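Local coordinates for esterase E25 (Uncultured bacterium, PDB 4Q05), which is an esterase of the bacterial hormone-sensitive lipase family, probably hydrolysing ester bonds through the serine mechanism common to alpha/beta hydrolases, at residues S51-N56 with T340-Q345; P121-P126 with L159-V164; G138-L143 with G261-A266; D183-Y188 with M213-H218; P293-T298 with D323-E328. One frame throughout, in Å; residues are numbered along the deposited sequence.

How the interactions relate
The five contacts lie around the central sheet of an alpha/beta hydrolase fold. Interaction 5 joins its last two strands, and interaction 1 touches it: Glu343 CG meets Tyr327 CD1 at 3.5 Å. Helix 342-358 also ties interaction 1 to interaction 2, where Thr344 CG2 packs on Leu159 CD1 at 3.7 Å. Interactions 3 and 4 stand apart from these, their centres about 20 Å from each other, yet both lie near the probable nucleophile elbow, Gly204, Ser206 and Gly208, without touching it: interaction 3 through Ala140, interaction 4 through Val184, which packs on Leu211 of the helix that follows. A sodium ion at interaction 5 marks the side where the second subunit packs.

Interaction 1 of 5, residues S51-N56 with T340-Q345; sequences SDVLYN and TAPETQ
Ser51 and Glu343 join the starts of two helices, 52-59 and 342-358, in an arrangement built on a helix N-cap. Ser51 OG accepts from Leu54 N in a capping bond (3.0 Å) and donates to Glu343 OE1 (2.7 Å), on the syn lone pair of that oxygen. Ser51 N gives a second, nearly straight bond to Glu343 OE2 (2.8 Å, 175° at the hydrogen), reaching the syn side slightly out of the carboxylate plane. Serine suits the place because its short hydroxyl can serve both the helix end and the glutamate; a glutamate is long enough to bring both oxygens across. The chain of Glu343 bends at its second torsion (84°), turning the buried carboxylate back to Ser51, while Leu54 CD2 lies against OE2. This polar grip is the tight part. The outer part is looser and apolar: Val53 CG1 stands 4.0 Å from Ala341 CB, and its other branch, CG2, approaches the exposed ring of Pro342. Thr340, also exposed, bonds through its hydroxyl to Asp338. Between the two regions, Ser51 CB rests against the proline ring, 3.5 Å from Pro342 CD.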
# COMPACT_ATOMS: atom_id res chain seq x y z
N SER A 51 0.60 -16.24 -0.11
CA SER A 51 0.20 -17.53 0.46
C SER A 51 0.31 -18.62 -0.61
O SER A 51 0.29 -18.33 -1.81
CB SER A 51 -1.25 -17.48 0.93
OG SER A 51 -2.12 -17.35 -0.18
N ASP A 52 0.42 -19.87 -0.18
CA ASP A 52 0.37 -20.97 -1.13
C ASP A 52 -0.89 -20.93 -1.98
O ASP A 52 -0.83 -21.12 -3.18
CB ASP A 52 0.49 -22.31 -0.41
CG ASP A 52 1.85 -22.49 0.24
OD1 ASP A 52 2.77 -21.73 -0.12
OD2 ASP A 52 1.99 -23.38 1.11
N VAL A 53 -2.02 -20.65 -1.35
CA VAL A 53 -3.28 -20.58 -2.09
C VAL A 53 -3.20 -19.54 -3.22
O VAL A 53 -3.58 -19.82 -4.36
CB VAL A 53 -4.47 -20.23 -1.15
CG1 VAL A 53 -5.76 -20.07 -1.94
CG2 VAL A 53 -4.63 -21.30 -0.07
N LEU A 54 -2.73 -18.34 -2.91
CA LEU A 54 -2.68 -17.28 -3.92
C LEU A 54 -1.60 -17.58 -4.95
O LEU A 54 -1.79 -17.41 -6.17
CB LEU A 54 -2.45 -15.92 -3.27
CG LEU A 54 -2.39 -14.76 -4.26
CD1 LEU A 54 -3.69 -14.70 -5.06
CD2 LEU A 54 -2.14 -13.43 -3.53
N TYR A 55 -0.45 -18.04 -4.47
CA TYR A 55 0.62 -18.47 -5.35
C TYR A 55 0.11 -19.49 -6.38
O TYR A 55 0.40 -19.40 -7.58
CB TYR A 55 1.75 -19.08 -4.55
CG TYR A 55 2.92 -19.52 -5.40
CD1 TYR A 55 2.94 -20.79 -5.97
CD2 TYR A 55 4.00 -18.68 -5.63
CE1 TYR A 55 4.02 -21.21 -6.75
CE2 TYR A 55 5.08 -19.09 -6.41
CZ TYR A 55 5.08 -20.36 -6.97
OH TYR A 55 6.13 -20.78 -7.74
N ASN A 56 -0.67 -20.46 -5.91
CA ASN A 56 -1.18 -21.48 -6.83
C ASN A 56 -2.21 -20.91 -7.82
O ASN A 56 -2.18 -21.22 -9.01
CB ASN A 56 -1.74 -22.68 -6.06
CG ASN A 56 -0.63 -23.50 -5.42
OD1 ASN A 56 0.49 -23.56 -5.93
ND2 ASN A 56 -0.93 -24.13 -4.28
N THR A 340 -10.51 -19.31 0.88
CA THR A 340 -9.45 -20.03 1.60
C THR A 340 -8.09 -19.32 1.59
O THR A 340 -7.17 -19.76 2.25
CB THR A 340 -9.22 -21.44 1.04
OG1 THR A 340 -8.60 -21.33 -0.25
CG2 THR A 340 -10.54 -22.24 0.94
N ALA A 341 -7.95 -18.26 0.80
CA ALA A 341 -6.67 -17.56 0.76
C ALA A 341 -6.38 -16.94 2.12
O ALA A 341 -7.22 -16.24 2.69
CB ALA A 341 -6.67 -16.49 -0.33
N PRO A 342 -5.19 -17.20 2.67
CA PRO A 342 -4.88 -16.46 3.90
C PRO A 342 -5.04 -14.95 3.74
O PRO A 342 -5.42 -14.32 4.71
CB PRO A 342 -3.42 -16.85 4.17
CG PRO A 342 -3.36 -18.30 3.68
CD PRO A 342 -4.26 -18.33 2.44
N GLU A 343 -4.78 -14.40 2.56
CA GLU A 343 -4.91 -12.96 2.34
C GLU A 343 -6.34 -12.51 2.60
O GLU A 343 -6.60 -11.50 3.24
CB GLU A 343 -4.53 -12.59 0.90
CG GLU A 343 -3.03 -12.66 0.61
CD GLU A 343 -2.55 -14.07 0.25
OE1 GLU A 343 -3.36 -15.03 0.31
OE2 GLU A 343 -1.36 -14.22 -0.09
N THR A 344 -7.27 -13.28 2.06
CA THR A 344 -8.69 -13.00 2.20
C THR A 344 -9.16 -13.19 3.63
O THR A 344 -9.91 -12.37 4.17
CB THR A 344 -9.48 -13.94 1.26
OG1 THR A 344 -9.09 -13.66 -0.09
CG2 THR A 344 -10.97 -13.76 1.41
N GLN A 345 -8.72 -14.27 4.27
CA GLN A 345 -9.11 -14.51 5.65
C GLN A 345 -8.60 -13.39 6.54
O GLN A 345 -9.30 -12.93 7.44
CB GLN A 345 -8.57 -15.85 6.15
CG GLN A 345 -9.15 -17.05 5.43
CD GLN A 345 -8.54 -18.33 5.92
OE1 GLN A 345 -7.47 -18.33 6.53
NE2 GLN A 345 -9.22 -19.44 5.65

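Interaction 2 of 5, residues P121-P126 with L159-V164; sequences PVEVAP and LAKVRV
Lys161 and the loop residues Glu123 to Ala125 meet through one backbone bond and the length of the Lys161 side chain. Ala125 N donates to Lys161 O at 2.9 Å, with the donor tilted 31° from the carbonyl plane, and Val124 CA makes a C-H...O contact with the same oxygen. Alongside, the extended side chains of Glu123 and Lys161 run the same way; Lys161 CD and CE lie beside the Glu123 carboxylate, and the charges meet in a long, weak salt bridge, Lys161 NZ to Glu123 OE2 at 3.4 Å. Ala125 CB and Lys161 CB lie 4.2 Å apart. Replacing Lys161 with alanine is likely to leave the Glu123 carboxylate without its charged mate and without the chain lying beside it. Farther out, Pro121 CG rests on Val162 O at 3.6 Å, and Val124 CG2 lies over one face of the Arg163 guanidinium, whose NH2 forms a salt bridge with Glu129. Lys161 leaves the helical conformation with a positive phi (56°), and this turn presents its carbonyl to the loop. The firm bond is thus the backbone one, largely independent of side-chain identity, whereas the weak ion pair is likely to add little more than a preference for opposite charges.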
# COMPACT_ATOMS: atom_id res chain seq x y z
N PRO A 121 -25.14 -14.15 7.06
CA PRO A 121 -24.20 -15.24 7.33
C PRO A 121 -24.68 -16.06 8.52
O PRO A 121 -25.51 -15.55 9.26
CB PRO A 121 -22.92 -14.49 7.71
CG PRO A 121 -23.42 -13.27 8.39
CD PRO A 121 -24.72 -12.89 7.70
N VAL A 122 -24.18 -17.28 8.71
CA VAL A 122 -24.62 -18.08 9.85
C VAL A 122 -24.13 -17.50 11.16
O VAL A 122 -24.74 -17.69 12.20
CB VAL A 122 -24.12 -19.54 9.78
CG1 VAL A 122 -25.14 -20.41 9.07
CG2 VAL A 122 -22.76 -19.60 9.10
N GLU A 123 -23.00 -16.80 11.10
CA GLU A 123 -22.42 -16.25 12.30
C GLU A 123 -22.29 -14.74 12.19
O GLU A 123 -21.55 -14.23 11.35
CB GLU A 123 -21.05 -16.89 12.57
CG GLU A 123 -20.36 -16.44 13.85
CD GLU A 123 -18.98 -17.08 14.01
OE1 GLU A 123 -18.69 -18.05 13.29
OE2 GLU A 123 -18.18 -16.58 14.84
N VAL A 124 -23.01 -14.02 13.03
CA VAL A 124 -22.87 -12.58 13.12
C VAL A 124 -22.18 -12.26 14.44
O VAL A 124 -22.60 -12.74 15.49
CB VAL A 124 -24.24 -11.88 13.07
CG1 VAL A 124 -24.08 -10.40 13.30
CG2 VAL A 124 -24.93 -12.17 11.74
N ALA A 125 -21.11 -11.47 14.39
CA ALA A 125 -20.37 -11.14 15.60
C ALA A 125 -21.28 -10.47 16.62
O ALA A 125 -22.09 -9.60 16.27
CB ALA A 125 -19.18 -10.25 15.29
N PRO A 126 -21.16 -10.86 17.89
CA PRO A 126 -22.01 -10.31 18.95
C PRO A 126 -22.15 -8.79 18.85
O PRO A 126 -23.28 -8.28 18.86
CB PRO A 126 -21.26 -10.70 20.23
CG PRO A 126 -20.60 -12.01 19.86
CD PRO A 126 -20.22 -11.88 18.41
N LEU A 159 -17.14 -13.63 6.32
CA LEU A 159 -15.83 -13.42 6.94
C LEU A 159 -15.81 -12.25 7.89
O LEU A 159 -15.14 -12.30 8.91
CB LEU A 159 -14.75 -13.29 5.88
CG LEU A 159 -14.61 -14.56 5.04
CD1 LEU A 159 -13.39 -14.50 4.14
CD2 LEU A 159 -14.53 -15.75 5.96
N ALA A 160 -16.51 -11.16 7.56
CA ALA A 160 -16.58 -10.06 8.50
C ALA A 160 -17.66 -10.30 9.56
O ALA A 160 -17.78 -9.53 10.51
CB ALA A 160 -16.78 -8.73 7.79
N LYS A 161 -18.44 -11.37 9.39
CA LYS A 161 -19.45 -11.77 10.36
C LYS A 161 -20.46 -10.66 10.65
O LYS A 161 -20.65 -10.24 11.79
CB LYS A 161 -18.79 -12.23 11.66
CG LYS A 161 -17.81 -13.38 11.45
CD LYS A 161 -17.13 -13.75 12.75
CE LYS A 161 -16.07 -14.84 12.53
NZ LYS A 161 -15.31 -15.12 13.79
N VAL A 162 -21.10 -10.20 9.59
CA VAL A 162 -22.01 -9.07 9.69
C VAL A 162 -23.07 -9.29 8.63
O VAL A 162 -22.79 -9.87 7.58
CB VAL A 162 -21.27 -7.75 9.42
CG1 VAL A 162 -20.79 -7.71 7.96
CG2 VAL A 162 -22.15 -6.56 9.74
N ARG A 163 -24.30 -8.85 8.89
CA ARG A 163 -25.33 -8.89 7.87
C ARG A 163 -24.99 -7.87 6.81
O ARG A 163 -24.55 -6.77 7.11
CB ARG A 163 -26.70 -8.55 8.45
CG ARG A 163 -27.23 -9.58 9.42
CD ARG A 163 -28.63 -9.21 9.91
NE ARG A 163 -29.08 -10.16 10.92
CZ ARG A 163 -28.78 -10.07 12.21
NH1 ARG A 163 -28.03 -9.07 12.66
NH2 ARG A 163 -29.23 -10.99 13.05
N VAL A 164 -25.23 -8.25 5.56
CA VAL A 164 -25.00 -7.37 4.44
C VAL A 164 -26.30 -7.14 3.68
O VAL A 164 -27.11 -8.05 3.51
CB VAL A 164 -23.99 -7.98 3.46
CG1 VAL A 164 -23.81 -7.08 2.26
CG2 VAL A 164 -22.66 -8.22 4.18

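Interaction 3 of 5, residues G138-L143 with G261-A266; sequences GGAFVL and GFLEAA
With CG anti to the backbone N (chi1 180°), Phe262 swings its ring from the start of helix 262-271 toward Val142 and Leu143; Leu263, turned the same way at its first torsion, carries CD1 to Ala140. Leu143 comes from the opposite direction to the phenylalanine, and its CD1 stops 4.1 Å from Phe262 CE2. Val142 CG2 approaches the far end of the same ring, 4.3 Å from Phe262 CZ. Both methyls approach the ring obliquely, as apolar packing. Packing is tight beside this: Ala140 CB and Leu263 CD1 are 3.5 Å apart, nearer than usual for two carbons. Ala266, on the next turn of the helix, sets its CB 3.4 Å from Ala140 O and 4.2 Å from Ala140 CB. Alanine suits both positions because a single methyl lets loop and helix come close, the CA atoms of Ala140 and Ala266 being 6.3 Å apart. Ala140 itself is the centre of an inverse gamma turn. At the backbone angles of Gly139 (phi 93°, psi 157°) a CB would press on the carbonyl O of Gly138 and clash with Leu143 CB, which calls for glycine. Outside the pair, Phe141 stacks with Tyr270, while Ile84 and Leu87 of helix 77-88 cover Val142 and Leu143. A backbone bond of Gly139 with Gly207 and a weak hydrogen bond between Gly139 O and Ser206 OG place the loop beside the probable nucleophile elbow. The loop follows strand 132-136 in the alpha/beta hydrolase fold, and its Gly138-Gly139-Ala140 sequence resembles the HGGG-type oxyanion-hole loop of the hormone-sensitive lipase family.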
# COMPACT_ATOMS: atom_id res chain seq x y z
N GLY A 138 -18.90 -4.30 -7.17
CA GLY A 138 -17.91 -3.83 -8.12
C GLY A 138 -18.27 -4.20 -9.54
O GLY A 138 -19.44 -4.39 -9.88
N GLY A 139 -17.25 -4.34 -10.38
CA GLY A 139 -17.47 -4.41 -11.81
C GLY A 139 -17.34 -2.99 -12.30
O GLY A 139 -17.51 -2.03 -11.53
N ALA A 140 -17.03 -2.83 -13.56
CA ALA A 140 -16.84 -1.54 -14.11
C ALA A 140 -18.14 -0.94 -14.60
O ALA A 140 -18.35 -0.81 -15.78
CB ALA A 140 -15.83 -1.59 -15.21
N PHE A 141 -18.98 -0.59 -13.66
CA PHE A 141 -20.12 0.27 -13.86
C PHE A 141 -21.32 -0.31 -14.61
O PHE A 141 -22.36 0.26 -14.58
CB PHE A 141 -19.69 1.56 -14.55
CG PHE A 141 -18.61 2.29 -13.83
CD1 PHE A 141 -18.90 3.02 -12.72
CD2 PHE A 141 -17.30 2.19 -14.21
CE1 PHE A 141 -17.92 3.66 -12.03
CE2 PHE A 141 -16.31 2.81 -13.51
CZ PHE A 141 -16.63 3.55 -12.43
N VAL A 142 -21.14 -1.44 -15.25
CA VAL A 142 -22.22 -2.03 -16.01
C VAL A 142 -22.33 -3.52 -15.71
O VAL A 142 -23.21 -4.16 -16.19
CB VAL A 142 -22.04 -1.87 -17.52
CG1 VAL A 142 -22.00 -0.43 -17.90
CG2 VAL A 142 -20.78 -2.53 -17.97
N LEU A 143 -21.41 -4.04 -14.93
CA LEU A 143 -21.31 -5.47 -14.66
C LEU A 143 -21.91 -5.84 -13.31
O LEU A 143 -22.14 -4.98 -12.46
CB LEU A 143 -19.85 -5.93 -14.72
CG LEU A 143 -19.15 -5.70 -16.06
CD1 LEU A 143 -17.68 -6.12 -16.01
CD2 LEU A 143 -19.90 -6.41 -17.21
N GLY A 261 -9.67 -0.12 -24.29
CA GLY A 261 -10.72 -0.97 -24.81
C GLY A 261 -11.94 -0.95 -23.91
O GLY A 261 -12.56 0.10 -23.70
N PHE A 262 -12.27 -2.11 -23.37
CA PHE A 262 -13.50 -2.27 -22.61
C PHE A 262 -13.64 -1.32 -21.42
O PHE A 262 -14.67 -0.64 -21.27
CB PHE A 262 -13.67 -3.71 -22.13
CG PHE A 262 -14.93 -3.91 -21.34
CD1 PHE A 262 -16.14 -4.03 -21.98
CD2 PHE A 262 -14.90 -3.91 -19.96
CE1 PHE A 262 -17.31 -4.19 -21.26
CE2 PHE A 262 -16.07 -4.07 -19.23
CZ PHE A 262 -17.28 -4.21 -19.89
N LEU A 263 -12.62 -1.27 -20.58
CA LEU A 263 -12.75 -0.50 -19.35
C LEU A 263 -12.99 0.96 -19.68
O LEU A 263 -13.90 1.57 -19.13
CB LEU A 263 -11.51 -0.66 -18.46
CG LEU A 263 -11.56 0.10 -17.14
CD1 LEU A 263 -12.86 -0.23 -16.39
CD2 LEU A 263 -10.33 -0.19 -16.27
N GLU A 264 -12.21 1.51 -20.59
CA GLU A 264 -12.43 2.89 -20.98
C GLU A 264 -13.85 3.10 -21.54
O GLU A 264 -14.51 4.08 -21.23
CB GLU A 264 -11.39 3.38 -21.99
CG GLU A 264 -11.71 4.80 -22.46
CD GLU A 264 -10.64 5.42 -23.33
OE1 GLU A 264 -9.68 4.73 -23.72
OE2 GLU A 264 -10.78 6.63 -23.63
N ALA A 265 -14.30 2.15 -22.35
CA ALA A 265 -15.64 2.24 -22.93
C ALA A 265 -16.68 2.25 -21.83
O ALA A 265 -17.62 3.05 -21.86
CB ALA A 265 -15.88 1.08 -23.89
N ALA A 266 -16.51 1.37 -20.84
CA ALA A 266 -17.44 1.32 -19.72
C ALA A 266 -17.41 2.63 -18.94
O ALA A 266 -18.45 3.17 -18.55
CB ALA A 266 -17.11 0.14 -18.79

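Interaction 4 of 5, residues D183-Y188 with M213-H218; sequences DVFTVY and MGLVQH
Phe185 and Leu215 mark the closest backbone approach of two helical segments whose axes pass 10.3 Å apart at a signed crossing angle of -58°. Leu215 is the central side chain, and its two methyls are shared between different partners. CD2 reaches Val184 CG1 at 3.5 Å and lies 4.2 Å from Tyr188 CB, while CD1 sits at the edge of the Phe185 ring, near its plane, 3.7 Å from Phe185 CD1. A leucine suits this place because its two methyls can touch two sets of side chains at once. With CG anti to the backbone N (chi1 172°), the side chain brings the fork against Val184, Phe185 and Tyr188. One turn farther on, His218 brings its edge toward the face of Phe185 in an edge-to-face pair, centroids 5.3 Å apart and planes at 60°. His218 CD2 makes the approach, 3.9 Å from Phe185 CD1, and NE2 lies over the same ring, offset toward its rim. Phe185 thus offers one edge to the leucine and one face to the histidine, a division that a flat ring allows. Tyr188 keeps its polar end for the backbone, its hydroxyl bonding to Asp225 O. Leu211 and Leu219 of helix 206-221 extend the packing along that helix, while Val184 also reaches Ile167 of strand 164-168; the contact thus joins helices 179-194 and 206-221 beside the central sheet.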
# COMPACT_ATOMS: atom_id res chain seq x y z
N ASP A 183 -30.30 5.25 -6.75
CA ASP A 183 -30.67 4.02 -6.06
C ASP A 183 -29.94 3.83 -4.75
O ASP A 183 -30.55 3.47 -3.73
CB ASP A 183 -30.44 2.80 -6.95
CG ASP A 183 -31.46 2.71 -8.07
OD1 ASP A 183 -32.39 3.54 -8.07
OD2 ASP A 183 -31.32 1.82 -8.93
N VAL A 184 -28.64 4.07 -4.76
CA VAL A 184 -27.90 3.93 -3.51
C VAL A 184 -28.41 4.95 -2.49
O VAL A 184 -28.67 4.61 -1.35
CB VAL A 184 -26.39 4.03 -3.72
CG1 VAL A 184 -25.69 4.01 -2.38
CG2 VAL A 184 -25.91 2.86 -4.58
N PHE A 185 -28.58 6.19 -2.93
CA PHE A 185 -29.10 7.21 -2.02
C PHE A 185 -30.49 6.83 -1.48
O PHE A 185 -30.76 6.98 -0.29
CB PHE A 185 -29.16 8.56 -2.74
CG PHE A 185 -29.71 9.67 -1.89
CD1 PHE A 185 -28.95 10.22 -0.88
CD2 PHE A 185 -30.98 10.16 -2.11
CE1 PHE A 185 -29.45 11.24 -0.10
CE2 PHE A 185 -31.49 11.18 -1.33
CZ PHE A 185 -30.72 11.73 -0.33
N THR A 186 -31.35 6.33 -2.36
CA THR A 186 -32.70 5.94 -1.97
C THR A 186 -32.69 4.91 -0.86
O THR A 186 -33.38 5.05 0.14
CB THR A 186 -33.48 5.37 -3.18
OG1 THR A 186 -33.74 6.42 -4.11
CG2 THR A 186 -34.80 4.77 -2.75
N VAL A 187 -31.88 3.87 -1.03
CA VAL A 187 -31.81 2.83 -0.02
C VAL A 187 -31.22 3.38 1.27
O VAL A 187 -31.71 3.10 2.37
CB VAL A 187 -30.98 1.62 -0.51
CG1 VAL A 187 -30.70 0.66 0.64
CG2 VAL A 187 -31.71 0.92 -1.62
N TYR A 188 -30.16 4.17 1.15
CA TYR A 188 -29.54 4.75 2.34
C TYR A 188 -30.53 5.61 3.13
O TYR A 188 -30.65 5.48 4.35
CB TYR A 188 -28.31 5.57 1.97
CG TYR A 188 -27.54 6.06 3.17
CD1 TYR A 188 -26.72 5.20 3.89
CD2 TYR A 188 -27.62 7.39 3.58
CE1 TYR A 188 -26.01 5.63 4.99
CE2 TYR A 188 -26.91 7.84 4.67
CZ TYR A 188 -26.10 6.95 5.37
OH TYR A 188 -25.39 7.39 6.47
N MET A 213 -18.21 6.45 -2.63
CA MET A 213 -17.51 7.72 -2.44
C MET A 213 -18.39 8.90 -2.86
O MET A 213 -18.47 9.90 -2.15
CB MET A 213 -16.19 7.71 -3.22
CG MET A 213 -15.17 6.70 -2.69
SD MET A 213 -13.68 6.71 -3.71
CE MET A 213 -12.98 8.31 -3.28
N GLY A 214 -19.04 8.78 -4.01
CA GLY A 214 -19.90 9.85 -4.49
C GLY A 214 -21.07 10.11 -3.56
O GLY A 214 -21.43 11.25 -3.28
N LEU A 215 -21.67 9.04 -3.05
CA LEU A 215 -22.76 9.17 -2.09
C LEU A 215 -22.32 9.89 -0.83
O LEU A 215 -22.99 10.81 -0.34
CB LEU A 215 -23.31 7.81 -1.70
CG LEU A 215 -24.33 7.92 -0.56
CD1 LEU A 215 -25.54 8.73 -1.01
CD2 LEU A 215 -24.76 6.54 -0.09
N VAL A 216 -21.19 9.47 -0.27
CA VAL A 216 -20.74 10.08 0.98
C VAL A 216 -20.49 11.57 0.78
O VAL A 216 -20.79 12.37 1.66
CB VAL A 216 -19.49 9.37 1.54
CG1 VAL A 216 -18.98 10.11 2.78
CG2 VAL A 216 -19.83 7.93 1.89
N GLN A 217 -19.93 11.95 -0.36
CA GLN A 217 -19.69 13.35 -0.66
C GLN A 217 -21.00 14.14 -0.71
O GLN A 217 -21.10 15.25 -0.17
CB GLN A 217 -18.92 13.49 -1.98
CG GLN A 217 -17.46 13.09 -1.83
CD GLN A 217 -16.77 12.85 -3.14
OE1 GLN A 217 -17.38 12.39 -4.10
NE2 GLN A 217 -15.49 13.15 -3.19
N HIS A 218 -22.01 13.54 -1.33
CA HIS A 218 -23.35 14.11 -1.38
C HIS A 218 -23.93 14.27 0.03
O HIS A 218 -24.38 15.36 0.40
CB HIS A 218 -24.25 13.22 -2.24
CG HIS A 218 -25.63 13.76 -2.46
ND1 HIS A 218 -25.88 15.07 -2.79
CD2 HIS A 218 -26.84 13.15 -2.40
CE1 HIS A 218 -27.18 15.26 -2.92
NE2 HIS A 218 -27.79 14.11 -2.69

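Interaction 5 of 5, residues P293-T298 with D323-E328; sequences PTFLIT and DLFVYE. With NA (sodium ion), chain D.
Phe295 and Phe325 lie on one face of two parallel strands, their rings nearly parallel (20°) but strongly offset, centroids 4.8 Å apart. Their first torsions differ: Phe295 has CG anti to its own N (-178°), whereas Phe325 turns CG beside N (-62°), and the two side chains therefore cross at about a right angle. Phe295 CE2 comes 3.4 Å from Phe325 CE1, with Phe325 CD1 over the face of the Phe295 ring. Were Phe295 reduced to an alanine, Phe325 would probably lose its ring neighbour and Phe354, which meets Phe295 edge-to-face, its aromatic partner. Farther along that face Ile297, extended through both torsions, lays CD1 3.6 Å from Tyr327 CE2. On the other face Thr298 and Val326 lie side by side, their CG2 methyls 3.8 Å apart; the Thr298 hydroxyl turns to Asp302. Beta-branched residues suit the extended backbone. Five backbone bonds hold the register, Phe325 N to Leu296 O (2.9 Å) among them, and helix 305-317 completes the beta-alpha-beta crossover. Val326 O binds a sodium ion at 2.9 Å, as does His312 of the second subunit. Main-chain polarity thus pairs the strands and, at the sheet's outer edge, contributes to the link between subunits.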
# COMPACT_ATOMS: atom_id res chain seq x y z
N PRO A 293 -14.46 6.74 9.06
CA PRO A 293 -13.28 5.87 8.97
C PRO A 293 -13.41 4.94 7.79
O PRO A 293 -14.48 4.35 7.59
CB PRO A 293 -13.34 5.08 10.28
CG PRO A 293 -14.00 6.04 11.25
CD PRO A 293 -15.04 6.76 10.42
N THR A 294 -12.34 4.80 7.02
CA THR A 294 -12.37 4.06 5.78
C THR A 294 -11.30 2.95 5.75
O THR A 294 -10.16 3.14 6.19
CB THR A 294 -12.18 5.02 4.59
OG1 THR A 294 -13.27 5.95 4.58
CG2 THR A 294 -12.14 4.28 3.24
N PHE A 295 -11.70 1.80 5.23
CA PHE A 295 -10.86 0.61 5.14
C PHE A 295 -10.65 0.38 3.65
O PHE A 295 -11.63 0.29 2.89
CB PHE A 295 -11.61 -0.56 5.78
CG PHE A 295 -10.86 -1.87 5.82
CD1 PHE A 295 -10.68 -2.63 4.67
CD2 PHE A 295 -10.40 -2.39 7.02
CE1 PHE A 295 -10.03 -3.85 4.71
CE2 PHE A 295 -9.76 -3.62 7.08
CZ PHE A 295 -9.57 -4.34 5.92
N LEU A 296 -9.40 0.31 3.21
CA LEU A 296 -9.11 0.14 1.79
C LEU A 296 -8.21 -1.05 1.55
O LEU A 296 -7.33 -1.34 2.34
CB LEU A 296 -8.43 1.38 1.19
CG LEU A 296 -9.15 2.73 1.37
CD1 LEU A 296 -8.57 3.45 2.58
CD2 LEU A 296 -8.98 3.57 0.10
N ILE A 297 -8.43 -1.74 0.44
CA ILE A 297 -7.65 -2.93 0.14
C ILE A 297 -7.36 -3.01 -1.35
O ILE A 297 -8.19 -2.64 -2.19
CB ILE A 297 -8.36 -4.21 0.65
CG1 ILE A 297 -7.55 -5.46 0.27
CG2 ILE A 297 -9.75 -4.33 0.08
CD1 ILE A 297 -8.13 -6.72 0.85
N THR A 298 -6.15 -3.45 -1.68
CA THR A 298 -5.73 -3.60 -3.05
C THR A 298 -4.53 -4.56 -3.03
O THR A 298 -4.34 -5.28 -2.06
CB THR A 298 -5.38 -2.22 -3.68
OG1 THR A 298 -4.94 -2.37 -5.03
CG2 THR A 298 -4.29 -1.52 -2.87
N ASP A 323 -7.36 3.06 6.88
CA ASP A 323 -6.43 1.95 7.02
C ASP A 323 -6.25 1.28 5.68
O ASP A 323 -7.23 0.91 5.03
CB ASP A 323 -6.94 0.97 8.07
CG ASP A 323 -6.91 1.55 9.47
OD1 ASP A 323 -6.08 2.46 9.70
OD2 ASP A 323 -7.70 1.12 10.35
N LEU A 324 -5.00 1.15 5.25
CA LEU A 324 -4.71 0.56 3.94
C LEU A 324 -4.09 -0.83 4.08
O LEU A 324 -3.20 -1.05 4.92
CB LEU A 324 -3.74 1.46 3.16
CG LEU A 324 -3.24 0.83 1.85
CD1 LEU A 324 -4.34 0.75 0.78
CD2 LEU A 324 -2.04 1.60 1.30
N PHE A 325 -4.56 -1.76 3.25
CA PHE A 325 -3.98 -3.10 3.14
C PHE A 325 -3.66 -3.39 1.68
O PHE A 325 -4.52 -3.27 0.81
CB PHE A 325 -4.95 -4.14 3.70
CG PHE A 325 -5.24 -3.94 5.15
CD1 PHE A 325 -6.18 -3.01 5.55
CD2 PHE A 325 -4.56 -4.66 6.11
CE1 PHE A 325 -6.44 -2.80 6.90
CE2 PHE A 325 -4.81 -4.46 7.46
CZ PHE A 325 -5.75 -3.53 7.85
N VAL A 326 -2.41 -3.73 1.41
CA VAL A 326 -1.95 -4.06 0.06
C VAL A 326 -1.35 -5.46 0.12
O VAL A 326 -0.40 -5.70 0.84
CB VAL A 326 -0.87 -3.07 -0.43
CG1 VAL A 326 -0.39 -3.45 -1.84
CG2 VAL A 326 -1.40 -1.63 -0.40
N TYR A 327 -1.92 -6.37 -0.65
CA TYR A 327 -1.47 -7.75 -0.62
C TYR A 327 -0.58 -8.09 -1.79
O TYR A 327 -0.95 -7.89 -2.94
CB TYR A 327 -2.67 -8.70 -0.57
CG TYR A 327 -3.34 -8.64 0.78
CD1 TYR A 327 -2.90 -9.43 1.84
CD2 TYR A 327 -4.39 -7.76 1.00
CE1 TYR A 327 -3.49 -9.35 3.08
CE2 TYR A 327 -4.99 -7.68 2.24
CZ TYR A 327 -4.53 -8.48 3.28
OH TYR A 327 -5.14 -8.39 4.51
N GLU A 328 0.60 -8.62 -1.49
CA GLU A 328 1.49 -9.17 -2.50
C GLU A 328 0.72 -10.14 -3.39
O GLU A 328 0.06 -11.05 -2.89
CB GLU A 328 2.62 -9.92 -1.78
CG GLU A 328 3.57 -10.68 -2.67
CD GLU A 328 4.50 -9.76 -3.42
OE1 GLU A 328 4.26 -8.53 -3.40
OE2 GLU A 328 5.46 -10.27 -4.02
NA NA D . -0.06 -4.00 3.17